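Local coordinates for nitroreductase family protein (Lactobacillus plantarum, PDB 4QLX) that reduces the carbon-carbon double bond of enone fatty acids as an FMN-bound enone reductase in a pathway that saturates polyunsaturated fatty acids, at residues Val7-Asn12 against Ile43-Thr48; Cys53-Trp58 against Tyr101-Val106; Val61-Pro66 against Ala70-Ala75. One frame throughout, in Å; residues are numbered along the deposited sequence.

Overall arrangement
The three contacts differ in chemistry as they differ in place. Contact 1 is buried yet polar at its centre: a carboxylate on helix 36-46 is held from the N-terminal loop, close to the second subunit. Contact 2 is buried and almost apolar, sulfur and methyl groups of loop 53-58, which also adjoins flavin and fatty acid, meeting one tyrosine ring. Contact 3 is partly buried, a valine-phenylalanine pair inside and an exposed helical turn outside. Contacts 1 and 3 share a border, since Ile43 CD1 of helix 36-46 lies 3.8 Å from Val62 CG2 of strand 58-63. Both segments of contact 3 lie between 53-58 and 101-106, so it is nested in the loop contact 2 closes.

Contact 1: residues Val7-Asn12 against Ile43-Thr48; sequences VKNLVN and IAEAAT
Asn9 and Glu45 meet through one hydrogen bond, Asn9 ND2 to Glu45 OE2 at 2.8 Å. With an N-H...O angle of 161° the bond is fairly straight, and the acceptor lies almost in the plane of the Asn9 amide. The donor arrives on the syn side of the carboxylate, slightly out of its plane; the two flat groups are turned 63° against each other and the side chains cross at about a right angle. Glu45 gets there by an extended chain beyond CG (chi2 166°), which carries the carboxylate well off the helix. The tight, buried side is formed by Leu10, whose CD2 lies 3.9 Å from Glu45 OE1 as the two side chains run antiparallel past one another. The second oxygen, OE1, is bonded to His162 NE2, so both carboxylate oxygens have a partner and rotation of the group is restrained. Replacing Glu45 by alanine would probably leave the Asn9 amide and His162 without the carboxylate they share and open a gap beside Leu10. The looser side is that of Asn9, which is partly exposed; Lys8 next to it reaches across the subunit interface to a salt bridge with Asp14 of the second subunit. Where helix 36-46 ends, Thr48 OG1 bonds back to Glu45 O at 2.7 Å. The contact thus ties the loop before helix 15-20 to helix 36-46; helix 137-161 packs against both, with Ala161 touching Leu10 and Val158 touching Glu45, and Phe20 of the second subunit also packs on Glu45.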
loop_
_atom_site.group_PDB
_atom_site.type_symbol
_atom_site.label_atom_id
_atom_site.label_comp_id
_atom_site.label_asym_id
_atom_site.label_seq_id
_atom_site.Cartn_x
_atom_site.Cartn_y
_atom_site.Cartn_z
ATOM N N VAL A 7 5.329 -3.026 -24.334
ATOM C CA VAL A 7 5.759 -1.946 -23.453
ATOM C C VAL A 7 4.706 -1.037 -22.794
ATOM O O VAL A 7 4.597 0.150 -23.111
ATOM C CB VAL A 7 6.741 -1.026 -24.226
ATOM C CG1 VAL A 7 7.629 -0.224 -23.252
ATOM C CG2 VAL A 7 7.591 -1.857 -25.189
ATOM N N LYS A 8 3.955 -1.598 -21.855
ATOM C CA LYS A 8 3.591 -0.838 -20.669
ATOM C C LYS A 8 4.601 -1.330 -19.639
ATOM O O LYS A 8 4.644 -0.865 -18.500
ATOM C CB LYS A 8 2.143 -1.071 -20.225
ATOM C CG LYS A 8 1.104 -0.170 -20.898
ATOM C CD LYS A 8 -0.277 -0.821 -20.807
ATOM C CE LYS A 8 -1.374 0.024 -21.436
ATOM N NZ LYS A 8 -1.981 1.005 -20.480
ATOM N N ASN A 9 5.415 -2.285 -20.093
ATOM C CA ASN A 9 6.454 -2.955 -19.313
ATOM C C ASN A 9 5.878 -3.823 -18.180
ATOM O O ASN A 9 6.592 -4.187 -17.244
ATOM C CB ASN A 9 7.466 -1.941 -18.755
ATOM C CG ASN A 9 8.752 -2.610 -18.268
ATOM O OD1 ASN A 9 9.475 -3.230 -19.056
ATOM N ND2 ASN A 9 9.036 -2.494 -16.963
ATOM N N LEU A 10 4.593 -4.165 -18.283
ATOM C CA LEU A 10 3.951 -5.084 -17.340
ATOM C C LEU A 10 3.469 -6.329 -18.069
ATOM O O LEU A 10 2.502 -6.250 -18.812
ATOM C CB LEU A 10 2.770 -4.411 -16.637
ATOM C CG LEU A 10 3.053 -3.120 -15.867
ATOM C CD1 LEU A 10 1.872 -2.786 -14.963
ATOM C CD2 LEU A 10 4.330 -3.243 -15.049
ATOM N N VAL A 11 4.122 -7.472 -17.864
ATOM C CA VAL A 11 3.738 -8.682 -18.586
ATOM C C VAL A 11 2.454 -9.328 -18.017
ATOM O O VAL A 11 1.780 -10.084 -18.706
ATOM C CB VAL A 11 4.887 -9.718 -18.598
ATOM C CG1 VAL A 11 5.075 -10.349 -17.228
ATOM C CG2 VAL A 11 4.636 -10.779 -19.668
ATOM N N ASN A 12 2.114 -9.036 -16.767
ATOM C CA ASN A 12 0.779 -9.339 -16.284
ATOM C C ASN A 12 0.108 -8.013 -15.942
ATOM O O ASN A 12 0.344 -7.438 -14.885
ATOM C CB ASN A 12 0.811 -10.291 -15.079
ATOM C CG ASN A 12 -0.588 -10.687 -14.598
ATOM O OD1 ASN A 12 -1.598 -10.272 -15.167
ATOM N ND2 ASN A 12 -0.645 -11.503 -13.551
ATOM N N ILE A 43 11.311 -1.148 -8.675
ATOM C CA ILE A 43 11.357 -0.173 -7.594
ATOM C C ILE A 43 10.866 1.209 -8.067
ATOM O O ILE A 43 10.086 1.863 -7.379
ATOM C CB ILE A 43 12.774 -0.061 -7.010
ATOM C CG1 ILE A 43 13.091 -1.318 -6.186
ATOM C CG2 ILE A 43 12.910 1.201 -6.139
ATOM C CD1 ILE A 43 14.564 -1.478 -5.831
ATOM N N ALA A 44 11.307 1.649 -9.240
ATOM C CA ALA A 44 10.820 2.917 -9.799
ATOM C C ALA A 44 9.306 2.862 -10.037
ATOM O O ALA A 44 8.588 3.800 -9.724
ATOM C CB ALA A 44 11.560 3.249 -11.100
ATOM N N GLU A 45 8.814 1.743 -10.558
ATOM C CA GLU A 45 7.374 1.581 -10.771
ATOM C C GLU A 45 6.568 1.651 -9.460
ATOM O O GLU A 45 5.521 2.306 -9.397
ATOM C CB GLU A 45 7.109 0.269 -11.502
ATOM C CG GLU A 45 7.489 0.339 -12.980
ATOM C CD GLU A 45 7.569 -1.022 -13.664
ATOM O OE1 GLU A 45 7.436 -2.067 -12.980
ATOM O OE2 GLU A 45 7.779 -1.045 -14.897
ATOM N N ALA A 46 7.063 1.005 -8.412
ATOM C CA ALA A 46 6.420 1.085 -7.100
ATOM C C ALA A 46 6.407 2.509 -6.535
ATOM O O ALA A 46 5.489 2.893 -5.809
ATOM C CB ALA A 46 7.111 0.150 -6.119
ATOM N N ALA A 47 7.429 3.290 -6.869
ATOM C CA ALA A 47 7.601 4.608 -6.255
ATOM C C ALA A 47 6.756 5.664 -6.953
ATOM O O ALA A 47 6.860 6.859 -6.644
ATOM C CB ALA A 47 9.070 5.014 -6.251
ATOM N N THR A 48 5.919 5.227 -7.891
ATOM C CA THR A 48 4.790 6.044 -8.342
ATOM C C THR A 48 3.759 6.200 -7.215
ATOM O O THR A 48 2.848 7.031 -7.303
ATOM C CB THR A 48 4.107 5.447 -9.597
ATOM O OG1 THR A 48 3.580 4.149 -9.294
ATOM C CG2 THR A 48 5.103 5.317 -10.742
#

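Contact 2: residues Cys53-Trp58 against Tyr101-Val106; sequences CNLQSW and YVYRDV. With KTC (10-oxooctadecanoic acid), chain D; FMN (flavin mononucleotide), chain J.
Tyr103 presents the edge of its ring to Cys53: the sulfur SG lies 4.7 Å from the ring centroid and 78° off the ring normal, a sulfur-aromatic contact. The nearest ring carbon is Tyr103 CE2, 3.4 Å from Cys53 SG. Leu55 meets the same ring obliquely, both its methyls, CD1 and CD2, approaching Tyr103 CD2 from one side, with Leu55 CD2 to Tyr103 CD2 at 4.1 Å. The Trp107 ring also meets that of Tyr103. Tyr103 reaches the loop because its CG stands anti to the backbone N (chi1 -169°).

Cys53 also faces the bound product. Its backbone N donates to the keto oxygen O2 of 10-oxooctadecanoic acid at 2.7 Å (146°), consistent with orienting and polarising the carbonyl of the enone substrate. Its SG lies 3.4 Å from the adjacent chain carbon C7. Asn54 CB packs 3.4 Å from the flavin ribityl O4'; residues of the second subunit, among them Arg22 and Ser170, complete that FMN site. The contact joins the loop leading into strand 58-63 to helix 103-112, as does the Cys53 O to Trp107 NE1 hydrogen bond; helix 118-133 packs on it, Ile124, Phe128 and Leu129 touching Tyr103 and Tyr132 touching Leu55.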
loop_
_atom_site.group_PDB
_atom_site.type_symbol
_atom_site.label_atom_id
_atom_site.label_comp_id
_atom_site.label_asym_id
_atom_site.label_seq_id
_atom_site.Cartn_x
_atom_site.Cartn_y
_atom_site.Cartn_z
ATOM N N CYS A 53 2.805 14.792 1.640
ATOM C CA CYS A 53 3.444 15.984 1.071
ATOM C C CYS A 53 4.461 15.685 -0.032
ATOM O O CYS A 53 5.402 16.459 -0.248
ATOM C CB CYS A 53 4.110 16.800 2.177
ATOM S SG CYS A 53 2.916 17.606 3.279
ATOM N N ASN A 54 4.246 14.571 -0.731
ATOM C CA ASN A 54 5.142 14.090 -1.795
ATOM C C ASN A 54 6.609 14.046 -1.360
ATOM O O ASN A 54 7.510 14.186 -2.184
ATOM C CB ASN A 54 5.001 14.937 -3.073
ATOM C CG ASN A 54 5.513 14.200 -4.318
ATOM O OD1 ASN A 54 5.494 12.966 -4.363
ATOM N ND2 ASN A 54 5.991 14.946 -5.313
ATOM N N LEU A 55 6.842 13.824 -0.067
ATOM C CA LEU A 55 8.199 13.734 0.478
ATOM C C LEU A 55 8.853 12.376 0.190
ATOM O O LEU A 55 10.065 12.220 0.371
ATOM C CB LEU A 55 8.180 13.992 1.987
ATOM C CG LEU A 55 7.769 15.422 2.377
ATOM C CD1 LEU A 55 7.749 15.561 3.892
ATOM C CD2 LEU A 55 8.734 16.413 1.765
ATOM N N GLN A 56 8.050 11.406 -0.252
ATOM C CA GLN A 56 8.581 10.132 -0.738
ATOM C C GLN A 56 9.564 9.533 0.271
ATOM O O GLN A 56 10.715 9.237 -0.063
ATOM C CB GLN A 56 9.255 10.341 -2.096
ATOM C CG GLN A 56 8.316 10.762 -3.214
ATOM C CD GLN A 56 9.066 11.408 -4.377
ATOM O OE1 GLN A 56 9.795 10.735 -5.108
ATOM N NE2 GLN A 56 8.901 12.727 -4.540
ATOM N N SER A 57 9.102 9.395 1.511
ATOM C CA SER A 57 9.985 9.220 2.657
ATOM C C SER A 57 10.444 7.768 2.816
ATOM O O SER A 57 10.470 7.219 3.928
ATOM C CB SER A 57 9.283 9.707 3.937
ATOM O OG SER A 57 8.898 11.091 3.837
ATOM N N TRP A 58 10.820 7.161 1.695
ATOM C CA TRP A 58 11.228 5.752 1.681
ATOM C C TRP A 58 12.671 5.610 1.232
ATOM O O TRP A 58 13.197 6.473 0.536
ATOM C CB TRP A 58 10.325 4.929 0.760
ATOM C CG TRP A 58 9.950 5.613 -0.540
ATOM C CD1 TRP A 58 10.791 5.940 -1.570
ATOM C CD2 TRP A 58 8.641 6.021 -0.951
ATOM N NE1 TRP A 58 10.088 6.523 -2.588
ATOM C CE2 TRP A 58 8.760 6.583 -2.238
ATOM C CE3 TRP A 58 7.372 5.957 -0.360
ATOM C CZ2 TRP A 58 7.669 7.096 -2.944
ATOM C CZ3 TRP A 58 6.280 6.465 -1.062
ATOM C CH2 TRP A 58 6.440 7.024 -2.345
ATOM N N TYR A 101 13.361 17.741 5.265
ATOM C CA TYR A 101 14.413 18.753 5.223
ATOM C C TYR A 101 14.349 19.546 3.910
ATOM O O TYR A 101 14.735 20.710 3.866
ATOM C CB TYR A 101 15.802 18.113 5.396
ATOM C CG TYR A 101 16.159 17.713 6.828
ATOM C CD1 TYR A 101 15.232 17.818 7.859
ATOM C CD2 TYR A 101 17.430 17.252 7.144
ATOM C CE1 TYR A 101 15.556 17.458 9.165
ATOM C CE2 TYR A 101 17.769 16.889 8.452
ATOM C CZ TYR A 101 16.826 16.992 9.457
ATOM O OH TYR A 101 17.152 16.629 10.760
ATOM N N VAL A 102 13.851 18.918 2.844
ATOM C CA VAL A 102 13.787 19.583 1.540
ATOM C C VAL A 102 12.395 20.122 1.203
ATOM O O VAL A 102 12.167 20.571 0.081
ATOM C CB VAL A 102 14.221 18.635 0.392
ATOM C CG1 VAL A 102 15.703 18.322 0.488
ATOM C CG2 VAL A 102 13.411 17.371 0.418
ATOM N N TYR A 103 11.486 20.089 2.175
ATOM C CA TYR A 103 10.081 20.441 1.958
ATOM C C TYR A 103 9.932 21.763 1.203
ATOM O O TYR A 103 9.322 21.809 0.135
ATOM C CB TYR A 103 9.336 20.515 3.300
ATOM C CG TYR A 103 7.820 20.622 3.182
ATOM C CD1 TYR A 103 7.210 21.760 2.649
ATOM C CD2 TYR A 103 7.004 19.607 3.626
ATOM C CE1 TYR A 103 5.826 21.856 2.542
ATOM C CE2 TYR A 103 5.628 19.694 3.527
ATOM C CZ TYR A 103 5.045 20.818 2.984
ATOM O OH TYR A 103 3.677 20.890 2.884
ATOM N N ARG A 104 10.500 22.832 1.758
ATOM C CA ARG A 104 10.312 24.171 1.200
ATOM C C ARG A 104 10.835 24.296 -0.233
ATOM O O ARG A 104 10.206 24.933 -1.073
ATOM C CB ARG A 104 10.987 25.216 2.092
ATOM C CG ARG A 104 10.817 26.651 1.589
ATOM C CD ARG A 104 11.487 27.637 2.521
ATOM N NE ARG A 104 11.041 27.475 3.901
ATOM C CZ ARG A 104 9.944 28.040 4.399
ATOM N NH1 ARG A 104 9.174 28.799 3.628
ATOM N NH2 ARG A 104 9.614 27.843 5.669
ATOM N N ASP A 105 11.984 23.684 -0.508
ATOM C CA ASP A 105 12.603 23.756 -1.834
ATOM C C ASP A 105 11.783 22.988 -2.860
ATOM O O ASP A 105 11.544 23.457 -3.977
ATOM C CB ASP A 105 14.028 23.197 -1.796
ATOM C CG ASP A 105 14.995 24.118 -1.082
ATOM O OD1 ASP A 105 14.779 25.348 -1.120
ATOM O OD2 ASP A 105 15.969 23.610 -0.490
ATOM N N VAL A 106 11.374 21.794 -2.461
ATOM C CA VAL A 106 10.557 20.914 -3.281
ATOM C C VAL A 106 9.223 21.536 -3.727
ATOM O O VAL A 106 8.869 21.481 -4.912
ATOM C CB VAL A 106 10.297 19.604 -2.523
ATOM C CG1 VAL A 106 8.924 19.056 -2.811
ATOM C CG2 VAL A 106 11.386 18.582 -2.856
HETATM O O1 KTC D . -4.067 20.672 -6.311
HETATM C C17 KTC D . -3.295 21.614 -6.149
HETATM O O KTC D . -3.657 22.841 -6.533
HETATM C C16 KTC D . -1.947 21.379 -5.511
HETATM C C15 KTC D . -2.090 20.204 -4.561
HETATM C C14 KTC D . -1.551 20.572 -3.195
HETATM C C13 KTC D . -0.312 19.742 -2.922
HETATM C C12 KTC D . -0.587 18.765 -1.799
HETATM C C11 KTC D . -0.306 19.411 -0.459
HETATM C C10 KTC D . 0.258 18.348 0.469
HETATM C C9 KTC D . -0.831 17.823 1.390
HETATM C C8 KTC D . -0.273 16.633 2.115
HETATM O O2 KTC D . 0.224 15.713 1.473
HETATM C C7 KTC D . -0.347 16.607 3.624
HETATM C C6 KTC D . 0.135 15.261 4.131
HETATM C C5 KTC D . -0.358 14.996 5.544
HETATM C C4 KTC D . 0.705 15.391 6.556
HETATM C C3 KTC D . 0.222 15.153 7.987
HETATM C C2 KTC D . 1.085 15.940 8.968
HETATM C C1 KTC D . 2.561 15.816 8.600
HETATM C C KTC D . 3.475 16.477 9.611
HETATM N N1 FMN J . -3.058 15.319 0.255
HETATM C C2 FMN J . -3.776 16.378 0.773
HETATM O O2 FMN J . -4.232 17.238 0.015
HETATM N N3 FMN J . -3.959 16.497 2.135
HETATM C C4 FMN J . -3.436 15.555 2.993
HETATM O O4 FMN J . -3.592 15.637 4.206
HETATM C C4A FMN J . -2.734 14.480 2.481
HETATM N N5 FMN J . -2.230 13.544 3.351
HETATM C C5A FMN J . -1.542 12.457 2.865
HETATM C C6 FMN J . -1.064 11.514 3.772
HETATM C C7 FMN J . -0.376 10.411 3.296
HETATM C C7M FMN J . 0.161 9.379 4.245
HETATM C C8 FMN J . -0.181 10.249 1.932
HETATM C C8M FMN J . 0.565 9.046 1.456
HETATM C C9 FMN J . -0.660 11.197 1.022
HETATM C C9A FMN J . -1.352 12.314 1.491
HETATM N N10 FMN J . -1.834 13.293 0.607
HETATM C C10 FMN J . -2.545 14.357 1.108
HETATM C "C1'" FMN J . -1.653 13.176 -0.882
HETATM C "C2'" FMN J . -0.210 13.588 -1.264
HETATM O "O2'" FMN J . -0.016 15.003 -1.131
HETATM C "C3'" FMN J . 0.150 13.073 -2.666
HETATM O "O3'" FMN J . 0.162 11.639 -2.645
HETATM C "C4'" FMN J . 1.530 13.507 -3.172
HETATM O "O4'" FMN J . 1.584 14.891 -3.402
HETATM C "C5'" FMN J . 1.891 12.790 -4.472
HETATM O "O5'" FMN J . 0.930 13.118 -5.450
HETATM P P FMN J . 0.009 11.994 -6.176
HETATM O O1P FMN J . 0.878 10.989 -6.894
HETATM O O2P FMN J . -0.796 11.267 -5.145
HETATM O O3P FMN J . -0.894 12.745 -7.149
#

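Contact 3: residues Val61-Pro66 against Ala70-Ala75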
loop_
_atom_site.group_PDB
_atom_site.type_symbol
_atom_site.label_atom_id
_atom_site.label_comp_id
_atom_site.label_asym_id
_atom_site.label_seq_id
_atom_site.Cartn_x
_atom_site.Cartn_y
_atom_site.Cartn_z
ATOM N N VAL A 61 16.921 -0.855 0.232
ATOM C CA VAL A 61 18.208 -1.535 0.238
ATOM C C VAL A 61 18.049 -2.917 -0.398
ATOM O O VAL A 61 17.312 -3.753 0.113
ATOM C CB VAL A 61 18.783 -1.671 1.654
ATOM C CG1 VAL A 61 20.123 -2.417 1.614
ATOM C CG2 VAL A 61 18.943 -0.313 2.298
ATOM N N VAL A 62 18.708 -3.123 -1.536
ATOM C CA VAL A 62 18.549 -4.352 -2.305
ATOM C C VAL A 62 19.583 -5.376 -1.868
ATOM O O VAL A 62 20.791 -5.116 -1.890
ATOM C CB VAL A 62 18.676 -4.114 -3.811
ATOM C CG1 VAL A 62 18.574 -5.457 -4.577
ATOM C CG2 VAL A 62 17.615 -3.132 -4.299
ATOM N N VAL A 63 19.084 -6.537 -1.462
ATOM C CA VAL A 63 19.907 -7.645 -1.016
ATOM C C VAL A 63 19.743 -8.771 -2.028
ATOM O O VAL A 63 18.660 -9.342 -2.133
ATOM C CB VAL A 63 19.480 -8.116 0.388
ATOM C CG1 VAL A 63 20.384 -9.233 0.890
ATOM C CG2 VAL A 63 19.481 -6.947 1.358
ATOM N N ASP A 64 20.779 -9.072 -2.808
ATOM C CA ASP A 64 20.619 -10.101 -3.840
ATOM C C ASP A 64 21.877 -10.952 -4.118
ATOM O O ASP A 64 21.985 -11.577 -5.176
ATOM C CB ASP A 64 20.149 -9.453 -5.142
ATOM C CG ASP A 64 21.245 -8.660 -5.818
ATOM O OD1 ASP A 64 22.219 -8.281 -5.126
ATOM O OD2 ASP A 64 21.130 -8.414 -7.035
ATOM N N THR A 65 22.820 -10.952 -3.185
ATOM C CA THR A 65 24.007 -11.793 -3.301
ATOM C C THR A 65 24.123 -12.665 -2.060
ATOM O O THR A 65 23.605 -12.307 -0.993
ATOM C CB THR A 65 25.314 -10.958 -3.481
ATOM O OG1 THR A 65 25.727 -10.424 -2.219
ATOM C CG2 THR A 65 25.122 -9.839 -4.492
ATOM N N PRO A 66 24.797 -13.823 -2.186
ATOM C CA PRO A 66 24.942 -14.676 -1.002
ATOM C C PRO A 66 25.598 -13.955 0.173
ATOM O O PRO A 66 25.174 -14.131 1.317
ATOM C CB PRO A 66 25.821 -15.823 -1.513
ATOM C CG PRO A 66 25.464 -15.927 -2.969
ATOM C CD PRO A 66 25.267 -14.494 -3.415
ATOM N N ALA A 70 23.802 -13.145 3.858
ATOM C CA ALA A 70 24.357 -13.614 5.124
ATOM C C ALA A 70 24.464 -12.464 6.113
ATOM O O ALA A 70 24.208 -12.626 7.310
ATOM C CB ALA A 70 25.727 -14.273 4.902
ATOM N N LYS A 71 24.838 -11.295 5.601
ATOM C CA LYS A 71 24.917 -10.096 6.417
ATOM C C LYS A 71 23.522 -9.613 6.823
ATOM O O LYS A 71 23.293 -9.215 7.963
ATOM C CB LYS A 71 25.662 -8.995 5.660
ATOM C CG LYS A 71 25.589 -7.633 6.306
ATOM C CD LYS A 71 26.294 -7.608 7.655
ATOM C CE LYS A 71 26.784 -6.202 7.968
ATOM N NZ LYS A 71 27.266 -6.066 9.368
ATOM N N PHE A 72 22.600 -9.637 5.868
ATOM C CA PHE A 72 21.217 -9.236 6.095
ATOM C C PHE A 72 20.568 -10.120 7.161
ATOM O O PHE A 72 19.966 -9.623 8.112
ATOM C CB PHE A 72 20.460 -9.309 4.768
ATOM C CG PHE A 72 19.005 -8.972 4.853
ATOM C CD1 PHE A 72 18.583 -7.715 5.264
ATOM C CD2 PHE A 72 18.050 -9.887 4.448
ATOM C CE1 PHE A 72 17.228 -7.396 5.310
ATOM C CE2 PHE A 72 16.692 -9.569 4.498
ATOM C CZ PHE A 72 16.290 -8.322 4.924
ATOM N N LYS A 73 20.719 -11.432 7.014
ATOM C CA LYS A 73 20.094 -12.380 7.939
ATOM C C LYS A 73 20.462 -12.163 9.404
ATOM O O LYS A 73 19.742 -12.612 10.292
ATOM C CB LYS A 73 20.436 -13.809 7.541
ATOM C CG LYS A 73 19.699 -14.248 6.310
ATOM C CD LYS A 73 19.604 -15.747 6.212
ATOM C CE LYS A 73 20.945 -16.391 5.979
ATOM N NZ LYS A 73 20.747 -17.801 5.557
ATOM N N GLN A 74 21.558 -11.456 9.662
ATOM C CA GLN A 74 21.947 -11.147 11.037
ATOM C C GLN A 74 20.863 -10.386 11.796
ATOM O O GLN A 74 20.817 -10.423 13.020
ATOM C CB GLN A 74 23.229 -10.325 11.056
ATOM C CG GLN A 74 24.446 -11.005 10.465
ATOM C CD GLN A 74 25.667 -10.110 10.570
ATOM O OE1 GLN A 74 25.546 -8.896 10.806
ATOM N NE2 GLN A 74 26.848 -10.698 10.414
ATOM N N ALA A 75 20.007 -9.681 11.058
ATOM C CA ALA A 75 18.976 -8.833 11.653
ATOM C C ALA A 75 17.575 -9.299 11.234
ATOM O O ALA A 75 16.595 -8.574 11.399
ATOM C CB ALA A 75 19.199 -7.370 11.256
#
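Pro66 O accepts a hydrogen bond from Ala70 N at 3.1 Å with an angle of 155°, the i to i+4 bond of the opening turn of helix 66-72, and the chain folds back so that Val63 and Phe72 come within 7.4 Å between their CA atoms.

The side-chain part of the contact belongs to Val63 and Phe72. Val63 CG2 sits over one face of the Phe72 ring, 4.0 Å above its plane and displaced toward the rim, where CG and CD1 are its closest ring atoms. The other branch, Val63 CG1, packs against Phe72 CB at 3.9 Å, so the valine fork meets both the ring and the root of the same side chain. Phe72 CG is anti to the backbone N (chi1 178°), which directs the ring from the helix toward the sheet. Around it gather Ile90 and Phe92 of strand 89-96, Val84 of helix 81-86, and Met177 and Leu181 of helix 177-181, while helix 36-46 packs on the other face of strand 58-63.

The chemistry divides in two. At the exposed turn, polar backbone atoms are satisfied: Thr65 stands at the N-cap, its OG1 hydrogen-bonded to Ala68 N, and Pro66, the first helical residue, has no N-H to offer, which suits a position whose nitrogen has no place in the helical bonding pattern. Inside, buried hydrocarbon works without directional bonds. An N-capped helix start thus follows strand 58-63, an outermost strand of the sheet within this chain, and the Val63-Phe72 pair seats helix 66-72 on that sheet.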